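Local coordinates for UPF0135 protein SA1388 (Staphylococcus aureus subsp. aureus, PDB 2NYD) that is of unknown function but belongs to the NIF3 family, forming a toroid-shaped hexamer whose subunits each carry a dinuclear metal centre, at residues 9-14 with 97-102. Sequence-based numbering, arbitrary orientation.
Sequences DLMTLL and NLIAMH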
loop_
_atom_site.group_PDB
_atom_site.type_symbol
_atom_site.label_atom_id
_atom_site.label_comp_id
_atom_site.label_asym_id
_atom_site.label_seq_id
_atom_site.Cartn_x
_atom_site.Cartn_y
_atom_site.Cartn_z
ATOM N N ASP B 9 -0.472 -17.222 36.630
ATOM C CA ASP B 9 -0.642 -16.260 37.756
ATOM C C ASP B 9 0.354 -15.089 37.625
ATOM O O ASP B 9 -0.011 -13.931 37.837
ATOM C CB ASP B 9 -0.401 -16.922 39.126
ATOM C CG ASP B 9 -1.325 -18.117 39.368
ATOM O OD1 ASP B 9 -2.539 -17.891 39.356
ATOM O OD2 ASP B 9 -0.831 -19.252 39.524
ATOM N N LEU B 10 1.606 -15.389 37.312
ATOM C CA LEU B 10 2.563 -14.279 37.106
ATOM C C LEU B 10 2.099 -13.374 35.969
ATOM O O LEU B 10 2.151 -12.162 36.093
ATOM C CB LEU B 10 3.941 -14.802 36.779
ATOM C CG LEU B 10 5.225 -14.074 37.256
ATOM C CD1 LEU B 10 6.427 -14.340 36.310
ATOM C CD2 LEU B 10 5.121 -12.613 37.672
ATOM N N MET B 11 1.654 -13.955 34.852
ATOM C CA MET B 11 1.210 -13.182 33.697
ATOM C C MET B 11 0.094 -12.226 34.012
ATOM O O MET B 11 0.093 -11.051 33.575
ATOM C CB MET B 11 0.823 -14.104 32.531
ATOM C CG MET B 11 2.079 -14.707 31.843
ATOM S SD MET B 11 3.144 -13.446 31.058
ATOM C CE MET B 11 2.076 -12.722 29.854
ATOM N N THR B 12 -0.891 -12.713 34.757
ATOM C CA THR B 12 -1.985 -11.851 35.249
ATOM C C THR B 12 -1.497 -10.688 36.091
ATOM O O THR B 12 -1.960 -9.569 35.935
ATOM C CB THR B 12 -2.978 -12.719 36.103
ATOM O OG1 THR B 12 -3.438 -13.793 35.283
ATOM C CG2 THR B 12 -4.122 -11.908 36.628
ATOM N N LEU B 13 -0.592 -10.951 37.005
ATOM C CA LEU B 13 -0.046 -9.898 37.857
ATOM C C LEU B 13 0.736 -8.863 37.022
ATOM O O LEU B 13 0.547 -7.666 37.186
ATOM C CB LEU B 13 0.845 -10.537 38.933
ATOM C CG LEU B 13 1.576 -9.628 39.936
ATOM C CD1 LEU B 13 0.577 -8.722 40.660
ATOM C CD2 LEU B 13 2.401 -10.432 40.936
ATOM N N LEU B 14 1.616 -9.331 36.135
ATOM C CA LEU B 14 2.376 -8.434 35.229
ATOM C C LEU B 14 1.470 -7.554 34.393
ATOM O O LEU B 14 1.689 -6.326 34.250
ATOM C CB LEU B 14 3.281 -9.253 34.288
ATOM C CG LEU B 14 4.344 -10.062 35.033
ATOM C CD1 LEU B 14 5.230 -10.886 34.055
ATOM C CD2 LEU B 14 5.202 -9.155 35.978
ATOM N N ASN B 97 11.108 -20.467 31.328
ATOM C CA ASN B 97 10.103 -19.643 30.724
ATOM C C ASN B 97 10.632 -18.223 30.523
ATOM O O ASN B 97 11.302 -17.674 31.408
ATOM C CB ASN B 97 8.892 -19.595 31.651
ATOM C CG ASN B 97 8.431 -20.982 32.041
ATOM O OD1 ASN B 97 7.835 -21.675 31.239
ATOM N ND2 ASN B 97 8.721 -21.388 33.266
ATOM N N LEU B 98 10.308 -17.634 29.373
ATOM C CA LEU B 98 10.784 -16.307 29.037
ATOM C C LEU B 98 9.587 -15.431 28.710
ATOM O O LEU B 98 8.819 -15.731 27.799
ATOM C CB LEU B 98 11.766 -16.351 27.841
ATOM C CG LEU B 98 12.231 -14.947 27.333
ATOM C CD1 LEU B 98 13.049 -14.157 28.424
ATOM C CD2 LEU B 98 13.043 -15.041 26.041
ATOM N N ILE B 99 9.454 -14.349 29.458
ATOM C CA ILE B 99 8.406 -13.377 29.214
ATOM C C ILE B 99 9.081 -12.087 28.741
ATOM O O ILE B 99 10.107 -11.720 29.289
ATOM C CB ILE B 99 7.632 -13.106 30.554
ATOM C CG1 ILE B 99 6.875 -14.396 31.021
ATOM C CG2 ILE B 99 6.757 -11.827 30.462
ATOM C CD1 ILE B 99 6.555 -14.395 32.585
ATOM N N ALA B 100 8.509 -11.422 27.739
ATOM C CA ALA B 100 9.006 -10.142 27.274
ATOM C C ALA B 100 8.038 -9.046 27.719
ATOM O O ALA B 100 6.828 -9.083 27.398
ATOM C CB ALA B 100 9.125 -10.128 25.713
ATOM N N MET B 101 8.560 -8.071 28.442
ATOM C CA MET B 101 7.813 -6.854 28.768
ATOM C C MET B 101 8.498 -5.734 28.027
ATOM O O MET B 101 9.411 -5.088 28.570
ATOM C CB MET B 101 7.813 -6.597 30.300
ATOM C CG MET B 101 6.937 -7.654 31.052
ATOM S SD MET B 101 7.089 -7.449 32.819
ATOM C CE MET B 101 5.818 -6.208 33.050
ATOM N N HIS B 102 8.069 -5.523 26.777
ATOM C CA HIS B 102 8.829 -4.654 25.889
ATOM C C HIS B 102 8.213 -3.259 25.856
ATOM O O HIS B 102 8.292 -2.564 26.872
ATOM C CB HIS B 102 8.982 -5.233 24.496
ATOM C CG HIS B 102 10.009 -4.512 23.676
ATOM N ND1 HIS B 102 9.912 -4.378 22.309
ATOM C CD2 HIS B 102 11.126 -3.836 24.045
ATOM C CE1 HIS B 102 10.964 -3.709 21.862
ATOM N NE2 HIS B 102 11.714 -3.366 22.895
#
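Ile99 sends its CD1 methyl in among three side chains of the helix, Leu10, Met11 and Leu14. The tightest touch is CD1 of Leu10 against CD1 of Ile99, 3.7 Å apart. With CG1 of Ile99 beside its own backbone N (chi1 -65°), the longer branch runs out to Leu10 and Met11, while CG2 and CD1 both lie 4.0 Å from CD1 of Leu14, the two side chains meeting end on. Leu14, one turn after Leu10, also lies roughly perpendicular to the Met101 chain, a slightly looser touch with CD2 of Leu14 4.1 Å from SD of Met101. The contact is purely apolar, with no hydrogen bond between the segments. Helix 7-17 packs here on one face of the mixed sheet in the NIF3 fold; the axis of segment 9-14 runs nearly parallel to strand 97-100 (14°), 11.2 Å from it at closest. Leu344, Trp347 and Phe348 of helix 336-350 close in on Leu10 and Leu14, and Thr64 and Ile66 of the neighbouring strand continue the floor. Met11 makes the more open margin: partly exposed where the other four are buried, it doubles back on itself, and its SD rests alongside Ile99, 3.9 Å from CG1 of Ile99. At the other end the strand leads to the metal centre, where the backbone O of Met101 accepts a hydrogen bond from ND1 of the zinc ligand His68.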